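Local structure of iodotyrosine deiodinase (Thermotoga neapolitana, 6Q1B) at residues 63-68 and 88-93; 138-143 and 159-164. The protein catalyses the reductive removal of halogen from halotyrosines such as 3-iodo- and 3,5-diiodo-L-tyrosine, using FMN as cofactor and working as a homodimer. All coordinates share one frame; numbering follows the deposited sequence.

Interaction 1. Residues 63-68 and 88-93. With YOF (3-fluorotyrosine), chain D.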
loop_
_atom_site.group_PDB
_atom_site.type_symbol
_atom_site.label_atom_id
_atom_site.label_comp_id
_atom_site.label_asym_id
_atom_site.label_seq_id
_atom_site.Cartn_x
_atom_site.Cartn_y
_atom_site.Cartn_z
ATOM N N VAL A 63 20.992 -15.209 -2.131
ATOM C CA VAL A 63 20.143 -15.314 -3.299
ATOM C C VAL A 63 19.782 -13.942 -3.820
ATOM O O VAL A 63 19.797 -13.688 -5.020
ATOM C CB VAL A 63 18.904 -16.123 -2.950
ATOM C CG1 VAL A 63 17.814 -15.958 -3.968
ATOM C CG2 VAL A 63 19.330 -17.555 -2.805
ATOM N N CYS A 64 19.469 -13.041 -2.913
ATOM C CA CYS A 64 19.084 -11.716 -3.327
ATOM C C CYS A 64 20.266 -10.999 -3.922
ATOM O O CYS A 64 20.144 -10.345 -4.942
ATOM C CB CYS A 64 18.544 -10.943 -2.169
ATOM S SG CYS A 64 16.962 -11.534 -1.671
ATOM N N GLU A 65 21.412 -11.137 -3.280
ATOM C CA GLU A 65 22.606 -10.479 -3.771
ATOM C C GLU A 65 22.962 -10.940 -5.158
ATOM O O GLU A 65 23.310 -10.134 -6.031
ATOM C CB GLU A 65 23.752 -10.721 -2.828
ATOM C CG GLU A 65 23.654 -9.843 -1.630
ATOM C CD GLU A 65 24.811 -10.010 -0.676
ATOM O OE1 GLU A 65 25.589 -10.983 -0.813
ATOM O OE2 GLU A 65 24.920 -9.167 0.236
ATOM N N ARG A 66 22.850 -12.239 -5.383
ATOM C CA ARG A 66 23.164 -12.777 -6.692
ATOM C C ARG A 66 22.262 -12.142 -7.725
ATOM O O ARG A 66 22.693 -11.726 -8.791
ATOM C CB ARG A 66 22.977 -14.286 -6.709
ATOM C CG ARG A 66 22.997 -14.893 -8.105
ATOM C CD ARG A 66 24.331 -14.661 -8.774
ATOM N NE ARG A 66 24.360 -13.452 -9.592
ATOM C CZ ARG A 66 25.435 -13.022 -10.246
ATOM N NH1 ARG A 66 26.576 -13.698 -10.174
ATOM N NH2 ARG A 66 25.374 -11.915 -10.971
ATOM N N SER A 67 20.989 -12.100 -7.387
ATOM C CA SER A 67 19.971 -11.564 -8.258
ATOM C C SER A 67 20.261 -10.094 -8.480
ATOM O O SER A 67 20.225 -9.630 -9.603
ATOM C CB SER A 67 18.591 -11.771 -7.639
ATOM O OG SER A 67 17.572 -11.286 -8.485
ATOM N N GLU A 68 20.570 -9.383 -7.399
ATOM C CA GLU A 68 20.932 -7.978 -7.490
ATOM C C GLU A 68 22.152 -7.781 -8.338
ATOM O O GLU A 68 22.207 -6.884 -9.165
ATOM C CB GLU A 68 21.202 -7.370 -6.121
ATOM C CG GLU A 68 19.978 -7.278 -5.256
ATOM C CD GLU A 68 18.930 -6.333 -5.776
ATOM O OE1 GLU A 68 19.055 -5.798 -6.909
ATOM O OE2 GLU A 68 17.946 -6.130 -5.030
ATOM N N PHE A 88 24.267 2.831 -4.541
ATOM C CA PHE A 88 23.746 1.508 -4.257
ATOM C C PHE A 88 24.591 0.455 -4.913
ATOM O O PHE A 88 25.181 0.669 -5.976
ATOM C CB PHE A 88 22.320 1.362 -4.770
ATOM C CG PHE A 88 21.288 1.962 -3.884
ATOM C CD1 PHE A 88 21.189 3.318 -3.730
ATOM C CD2 PHE A 88 20.404 1.159 -3.215
ATOM C CE1 PHE A 88 20.226 3.862 -2.919
ATOM C CE2 PHE A 88 19.450 1.699 -2.413
ATOM C CZ PHE A 88 19.361 3.044 -2.259
ATOM N N THR A 89 24.625 -0.724 -4.309
ATOM C CA THR A 89 25.224 -1.847 -4.989
ATOM C C THR A 89 24.393 -3.053 -4.702
ATOM O O THR A 89 23.381 -2.982 -4.020
ATOM C CB THR A 89 26.664 -2.130 -4.555
ATOM O OG1 THR A 89 26.675 -2.716 -3.253
ATOM C CG2 THR A 89 27.448 -0.868 -4.537
ATOM N N TRP A 90 24.842 -4.168 -5.243
ATOM C CA TRP A 90 24.074 -5.403 -5.160
ATOM C C TRP A 90 24.214 -6.061 -3.810
ATOM O O TRP A 90 23.486 -6.994 -3.502
ATOM C CB TRP A 90 24.523 -6.367 -6.245
ATOM C CG TRP A 90 26.002 -6.575 -6.255
ATOM C CD1 TRP A 90 26.921 -5.845 -6.950
ATOM C CD2 TRP A 90 26.742 -7.577 -5.556
ATOM N NE1 TRP A 90 28.174 -6.320 -6.713
ATOM C CE2 TRP A 90 28.100 -7.380 -5.856
ATOM C CE3 TRP A 90 26.389 -8.615 -4.693
ATOM C CZ2 TRP A 90 29.098 -8.184 -5.352
ATOM C CZ3 TRP A 90 27.385 -9.407 -4.188
ATOM C CH2 TRP A 90 28.723 -9.193 -4.507
ATOM N N ARG A 91 25.178 -5.614 -3.020
ATOM C CA ARG A 91 25.408 -6.196 -1.714
ATOM C C ARG A 91 24.278 -5.747 -0.817
ATOM O O ARG A 91 23.892 -4.594 -0.837
ATOM C CB ARG A 91 26.746 -5.761 -1.137
ATOM C CG ARG A 91 27.924 -6.160 -2.007
ATOM C CD ARG A 91 29.104 -5.209 -1.856
ATOM N NE ARG A 91 30.178 -5.556 -2.795
ATOM C CZ ARG A 91 30.280 -5.093 -4.038
ATOM N NH1 ARG A 91 29.377 -4.240 -4.514
ATOM N NH2 ARG A 91 31.294 -5.482 -4.809
ATOM N N LYS A 92 23.749 -6.669 -0.034
ATOM C CA LYS A 92 22.614 -6.384 0.832
ATOM C C LYS A 92 22.878 -6.900 2.222
ATOM O O LYS A 92 22.221 -7.824 2.687
ATOM C CB LYS A 92 21.354 -7.013 0.275
ATOM C CG LYS A 92 21.032 -6.578 -1.127
ATOM C CD LYS A 92 20.810 -5.051 -1.228
ATOM C CE LYS A 92 20.892 -4.573 -2.638
ATOM N NZ LYS A 92 21.044 -3.085 -2.709
ATOM N N PRO A 93 23.833 -6.301 2.910
ATOM C CA PRO A 93 24.242 -6.774 4.235
ATOM C C PRO A 93 23.095 -6.703 5.232
ATOM O O PRO A 93 23.087 -7.469 6.187
ATOM C CB PRO A 93 25.385 -5.823 4.614
ATOM C CG PRO A 93 25.239 -4.647 3.711
ATOM C CD PRO A 93 24.645 -5.155 2.453
HETATM N N YOF D . 16.555 -3.803 -5.422
HETATM C CA YOF D . 17.766 -3.171 -5.841
HETATM C C YOF D . 18.540 -2.836 -4.591
HETATM O O YOF D . 19.725 -2.242 -4.791
HETATM O OXT YOF D . 18.150 -3.023 -3.447
HETATM C CB YOF D . 17.509 -1.865 -6.574
HETATM C CG YOF D . 16.617 -0.891 -5.893
HETATM C CD1 YOF D . 15.325 -0.705 -6.393
HETATM C CD2 YOF D . 17.065 -0.103 -4.824
HETATM C CE1 YOF D . 14.507 0.259 -5.799
HETATM C CE2 YOF D . 16.249 0.852 -4.219
HETATM C CZ YOF D . 14.953 1.013 -4.708
HETATM O OH YOF D . 14.157 1.938 -4.134
HETATM F F YOF D . 13.244 0.457 -6.230
#

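Interaction 2. Residues 138-143 and 159-164. With FMN (flavin mononucleotide), chain C; YOF (3-fluorotyrosine), chain D.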
loop_
_atom_site.group_PDB
_atom_site.type_symbol
_atom_site.label_atom_id
_atom_site.label_comp_id
_atom_site.label_asym_id
_atom_site.label_seq_id
_atom_site.Cartn_x
_atom_site.Cartn_y
_atom_site.Cartn_z
ATOM N N TYR A 138 12.367 -4.219 0.762
ATOM C CA TYR A 138 13.409 -4.699 -0.095
ATOM C C TYR A 138 12.795 -5.636 -1.111
ATOM O O TYR A 138 12.109 -6.577 -0.767
ATOM C CB TYR A 138 14.499 -5.392 0.691
ATOM C CG TYR A 138 15.448 -6.021 -0.261
ATOM C CD1 TYR A 138 16.182 -5.244 -1.147
ATOM C CD2 TYR A 138 15.563 -7.394 -0.346
ATOM C CE1 TYR A 138 17.010 -5.826 -2.065
ATOM C CE2 TYR A 138 16.376 -7.980 -1.260
ATOM C CZ TYR A 138 17.118 -7.192 -2.105
ATOM O OH TYR A 138 17.927 -7.773 -3.019
ATOM N N THR A 139 13.089 -5.374 -2.377
ATOM C CA THR A 139 12.493 -6.103 -3.466
ATOM C C THR A 139 13.614 -6.528 -4.393
ATOM O O THR A 139 14.054 -5.748 -5.233
ATOM C CB THR A 139 11.476 -5.250 -4.221
ATOM O OG1 THR A 139 12.101 -4.027 -4.611
ATOM C CG2 THR A 139 10.279 -4.923 -3.341
ATOM N N PRO A 140 14.122 -7.747 -4.212
ATOM C CA PRO A 140 15.151 -8.252 -5.116
ATOM C C PRO A 140 14.558 -8.438 -6.499
ATOM O O PRO A 140 13.344 -8.519 -6.623
ATOM C CB PRO A 140 15.538 -9.587 -4.501
ATOM C CG PRO A 140 14.293 -10.022 -3.790
ATOM C CD PRO A 140 13.672 -8.770 -3.267
ATOM N N PRO A 141 15.398 -8.525 -7.525
ATOM C CA PRO A 141 14.877 -8.634 -8.890
ATOM C C PRO A 141 14.009 -9.862 -9.077
ATOM O O PRO A 141 13.060 -9.840 -9.861
ATOM C CB PRO A 141 16.138 -8.744 -9.749
ATOM C CG PRO A 141 17.223 -8.248 -8.929
ATOM C CD PRO A 141 16.861 -8.437 -7.492
ATOM N N ASP A 142 14.358 -10.922 -8.357
ATOM C CA ASP A 142 13.662 -12.192 -8.446
ATOM C C ASP A 142 13.336 -12.660 -7.042
ATOM O O ASP A 142 14.215 -12.772 -6.196
ATOM C CB ASP A 142 14.502 -13.239 -9.177
ATOM C CG ASP A 142 13.750 -14.545 -9.395
ATOM O OD1 ASP A 142 12.559 -14.502 -9.779
ATOM O OD2 ASP A 142 14.353 -15.616 -9.176
ATOM N N PHE A 143 12.056 -12.907 -6.806
ATOM C CA PHE A 143 11.573 -13.395 -5.524
ATOM C C PHE A 143 11.484 -14.904 -5.522
ATOM O O PHE A 143 11.330 -15.513 -4.466
ATOM C CB PHE A 143 10.201 -12.822 -5.219
ATOM C CG PHE A 143 10.209 -11.376 -4.821
ATOM C CD1 PHE A 143 10.355 -11.013 -3.494
ATOM C CD2 PHE A 143 10.049 -10.378 -5.770
ATOM C CE1 PHE A 143 10.332 -9.680 -3.113
ATOM C CE2 PHE A 143 10.039 -9.043 -5.399
ATOM C CZ PHE A 143 10.181 -8.695 -4.067
ATOM N N GLU A 159 5.863 -10.582 -1.626
ATOM C CA GLU A 159 5.758 -9.219 -2.104
ATOM C C GLU A 159 6.963 -8.420 -1.770
ATOM O O GLU A 159 7.458 -7.598 -2.570
ATOM C CB GLU A 159 4.556 -8.534 -1.499
ATOM C CG GLU A 159 3.255 -9.097 -2.024
ATOM C CD GLU A 159 3.006 -8.756 -3.459
ATOM O OE1 GLU A 159 3.684 -7.871 -4.011
ATOM O OE2 GLU A 159 2.140 -9.393 -4.066
ATOM N N VAL A 160 7.422 -8.596 -0.555
ATOM C CA VAL A 160 8.496 -7.755 -0.086
ATOM C C VAL A 160 9.180 -8.417 1.057
ATOM O O VAL A 160 8.576 -9.156 1.813
ATOM C CB VAL A 160 7.977 -6.383 0.337
ATOM C CG1 VAL A 160 6.967 -6.491 1.448
ATOM C CG2 VAL A 160 9.121 -5.476 0.712
ATOM N N ILE A 161 10.465 -8.161 1.155
ATOM C CA ILE A 161 11.264 -8.515 2.305
ATOM C C ILE A 161 11.470 -7.254 3.066
ATOM O O ILE A 161 12.050 -6.314 2.540
ATOM C CB ILE A 161 12.597 -9.101 1.885
ATOM C CG1 ILE A 161 12.367 -10.379 1.093
ATOM C CG2 ILE A 161 13.483 -9.369 3.109
ATOM C CD1 ILE A 161 13.613 -10.830 0.345
ATOM N N LEU A 162 10.966 -7.227 4.288
ATOM C CA LEU A 162 11.108 -6.099 5.158
ATOM C C LEU A 162 12.086 -6.456 6.234
ATOM O O LEU A 162 11.726 -7.067 7.214
ATOM C CB LEU A 162 9.767 -5.711 5.755
ATOM C CG LEU A 162 8.758 -5.126 4.802
ATOM C CD1 LEU A 162 7.445 -5.014 5.511
ATOM C CD2 LEU A 162 9.227 -3.762 4.392
ATOM N N PRO A 163 13.351 -6.095 6.056
ATOM C CA PRO A 163 14.231 -6.279 7.201
ATOM C C PRO A 163 13.760 -5.363 8.292
ATOM O O PRO A 163 13.398 -4.228 8.008
ATOM C CB PRO A 163 15.611 -5.834 6.691
ATOM C CG PRO A 163 15.458 -5.737 5.197
ATOM C CD PRO A 163 14.037 -5.424 4.941
ATOM N N VAL A 164 13.735 -5.846 9.508
ATOM C CA VAL A 164 13.238 -5.064 10.602
ATOM C C VAL A 164 14.205 -5.182 11.733
ATOM O O VAL A 164 14.635 -6.267 12.099
ATOM C CB VAL A 164 11.855 -5.531 11.055
ATOM C CG1 VAL A 164 11.438 -4.775 12.299
ATOM C CG2 VAL A 164 10.836 -5.321 9.946
HETATM N N1 FMN C . 15.258 0.103 -1.147
HETATM C C2 FMN C . 16.304 -0.701 -1.411
HETATM O O2 FMN C . 17.397 -0.442 -0.923
HETATM N N3 FMN C . 16.155 -1.784 -2.229
HETATM C C4 FMN C . 14.946 -2.112 -2.777
HETATM O O4 FMN C . 14.837 -3.084 -3.516
HETATM C C4A FMN C . 13.878 -1.293 -2.511
HETATM N N5 FMN C . 12.663 -1.579 -3.041
HETATM C C5A FMN C . 11.596 -0.794 -2.724
HETATM C C6 FMN C . 10.369 -1.149 -3.248
HETATM C C7 FMN C . 9.263 -0.384 -2.949
HETATM C C7M FMN C . 7.938 -0.770 -3.519
HETATM C C8 FMN C . 9.416 0.723 -2.129
HETATM C C8M FMN C . 8.193 1.517 -1.777
HETATM C C9 FMN C . 10.647 1.082 -1.581
HETATM C C9A FMN C . 11.753 0.303 -1.892
HETATM N N10 FMN C . 13.007 0.617 -1.394
HETATM C C10 FMN C . 14.047 -0.207 -1.675
HETATM C "C1'" FMN C . 13.236 1.783 -0.505
HETATM C "C2'" FMN C . 13.255 3.054 -1.351
HETATM O "O2'" FMN C . 14.523 3.190 -1.961
HETATM C "C3'" FMN C . 12.918 4.245 -0.458
HETATM O "O3'" FMN C . 11.587 4.122 -0.005
HETATM C "C4'" FMN C . 13.112 5.591 -1.142
HETATM O "O4'" FMN C . 14.498 5.720 -1.373
HETATM C "C5'" FMN C . 12.671 6.722 -0.238
HETATM O "O5'" FMN C . 13.358 6.583 0.980
HETATM P P FMN C . 13.111 7.643 2.138
HETATM O O1P FMN C . 14.157 7.343 3.232
HETATM O O2P FMN C . 11.692 7.474 2.683
HETATM O O3P FMN C . 13.314 9.009 1.486
HETATM N N YOF D . 16.555 -3.803 -5.422
HETATM C CA YOF D . 17.766 -3.171 -5.841
HETATM C C YOF D . 18.540 -2.836 -4.591
HETATM O O YOF D . 19.725 -2.242 -4.791
HETATM O OXT YOF D . 18.150 -3.023 -3.447
HETATM C CB YOF D . 17.509 -1.865 -6.574
HETATM C CG YOF D . 16.617 -0.891 -5.893
HETATM C CD1 YOF D . 15.325 -0.705 -6.393
HETATM C CD2 YOF D . 17.065 -0.103 -4.824
HETATM C CE1 YOF D . 14.507 0.259 -5.799
HETATM C CE2 YOF D . 16.249 0.852 -4.219
HETATM C CZ YOF D . 14.953 1.013 -4.708
HETATM O OH YOF D . 14.157 1.938 -4.134
HETATM F F YOF D . 13.244 0.457 -6.230
#

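Interaction 1. Residues 63-68 and 88-93
Glu68 and Lys92, which meet where helix 54-74 is covered by the loop between helices 77-85 and 94-97, form the part of the halotyrosine site that reads the zwitterion of the amino acid. Their chains cross at about a right angle, Glu68 CG lying 3.9 Å from Lys92 CE, and their charged ends, Glu68 OE2 and Lys92 NZ, stay 4.9 Å apart and are bridged by the ligand. Glu68 OE2 accepts a hydrogen bond from N of the bound 3-fluorotyrosine (2.7 Å), and Lys92 NZ donates to its carboxylate, firmly to atom O at 2.6 Å and weakly to OXT. The ammonium of Lys92 also donates to the carbonyl of Thr89, nearly in line with the C=O bond, which ties the lysine end to its own loop. Tyr138 is a further partner of Glu68 OE2, while Tyr72 and Met41 of the second subunit add bonds to the ligand.

Away from the ligand, Glu65 fixes the loop backbone: its chain runs straight beyond CG, and OE2 takes the N-H of Lys92 at 2.8 Å in a nearly linear bond (170°), on the anti side of the carboxylate. Arg61 forms a salt bridge with the same oxygen. Trp90 packs CB against Glu68 CB at 3.5 Å. With CG set between backbone N and carbonyl carbon (chi1 52°), its indole reaches Glu65, the CE3 edge meeting Glu65 CB in plane. Arg91 CG lies over one indole face near the rim, and CZ2 sits over the centre of the guanidinium. The carboxylate of Glu65 stands almost perpendicular to the indole. Opposite charges thus face the two charged groups of the substrate, which probably favours the zwitterion, while the Glu65 bond positions the backbone from which Lys92 reaches it.

Interaction 2. Residues 138-143 and 159-164
Two backbone hydrogen bonds join Tyr138 and Ile161: Tyr138 N donates to Ile161 O at 2.8 Å, and Ile161 N returns a straighter bond to Tyr138 O at 3.0 Å. They make a single antiparallel bridge, a hydrogen-bonded pair, between the loop 138-143, which leads into helix 144-149, and strand 156-165.

Apolar packing follows the same pairing. The Tyr138 and Ile161 side chains run side by side, Ile161 CD1 sitting at the ring edge 4.0 Å from Tyr138 CD2. Ile161 CD1 also touches Pro140 CD, and Val160 CG2 presses on the Tyr138 backbone.

A ring-to-carbonyl contact is separate: Phe143 CZ approaches Glu159 O at 3.3 Å, where Glu159 and Val160 both pair with Val104 in a classic beta bulge of the nitroreductase-family sheet.

Ligand contacts are made by the same loop. Thr139 N donates to FMN O4 at 3.1 Å. The Thr139 hydroxyl, placed by chi1 53° between backbone N and carbonyl carbon, has OG1 3.0 Å from FMN N5 and 3.1 Å from FMN O4. With CG anti to N (chi1 172°), the Tyr138 ring turns its edge to FMN N3 and to OXT of 3-fluorotyrosine, while its hydroxyl pairs with Glu68.

From the N terminus, the chain runs along helix 54-74, and interaction 1 closes a largely helical loop of 19 residues when 88-93 returns to that helix. The chain then passes through strand 100-107 and helix 113-130 before interaction 2 closes a second loop of 15 residues, containing helix 144-149, onto strand 156-165. The two loops follow in series, neither nested nor crossed. Their centres are 11 Å apart, yet they meet directly: Glu68 OE2 and Tyr138 OH lie 2.6 Å apart, a probable hydrogen bond, and Ser67 packs on Pro141. Helix 54-74 is thereby tied through the 138-143 loop to the sheet, with 3-fluorotyrosine touching both contacts.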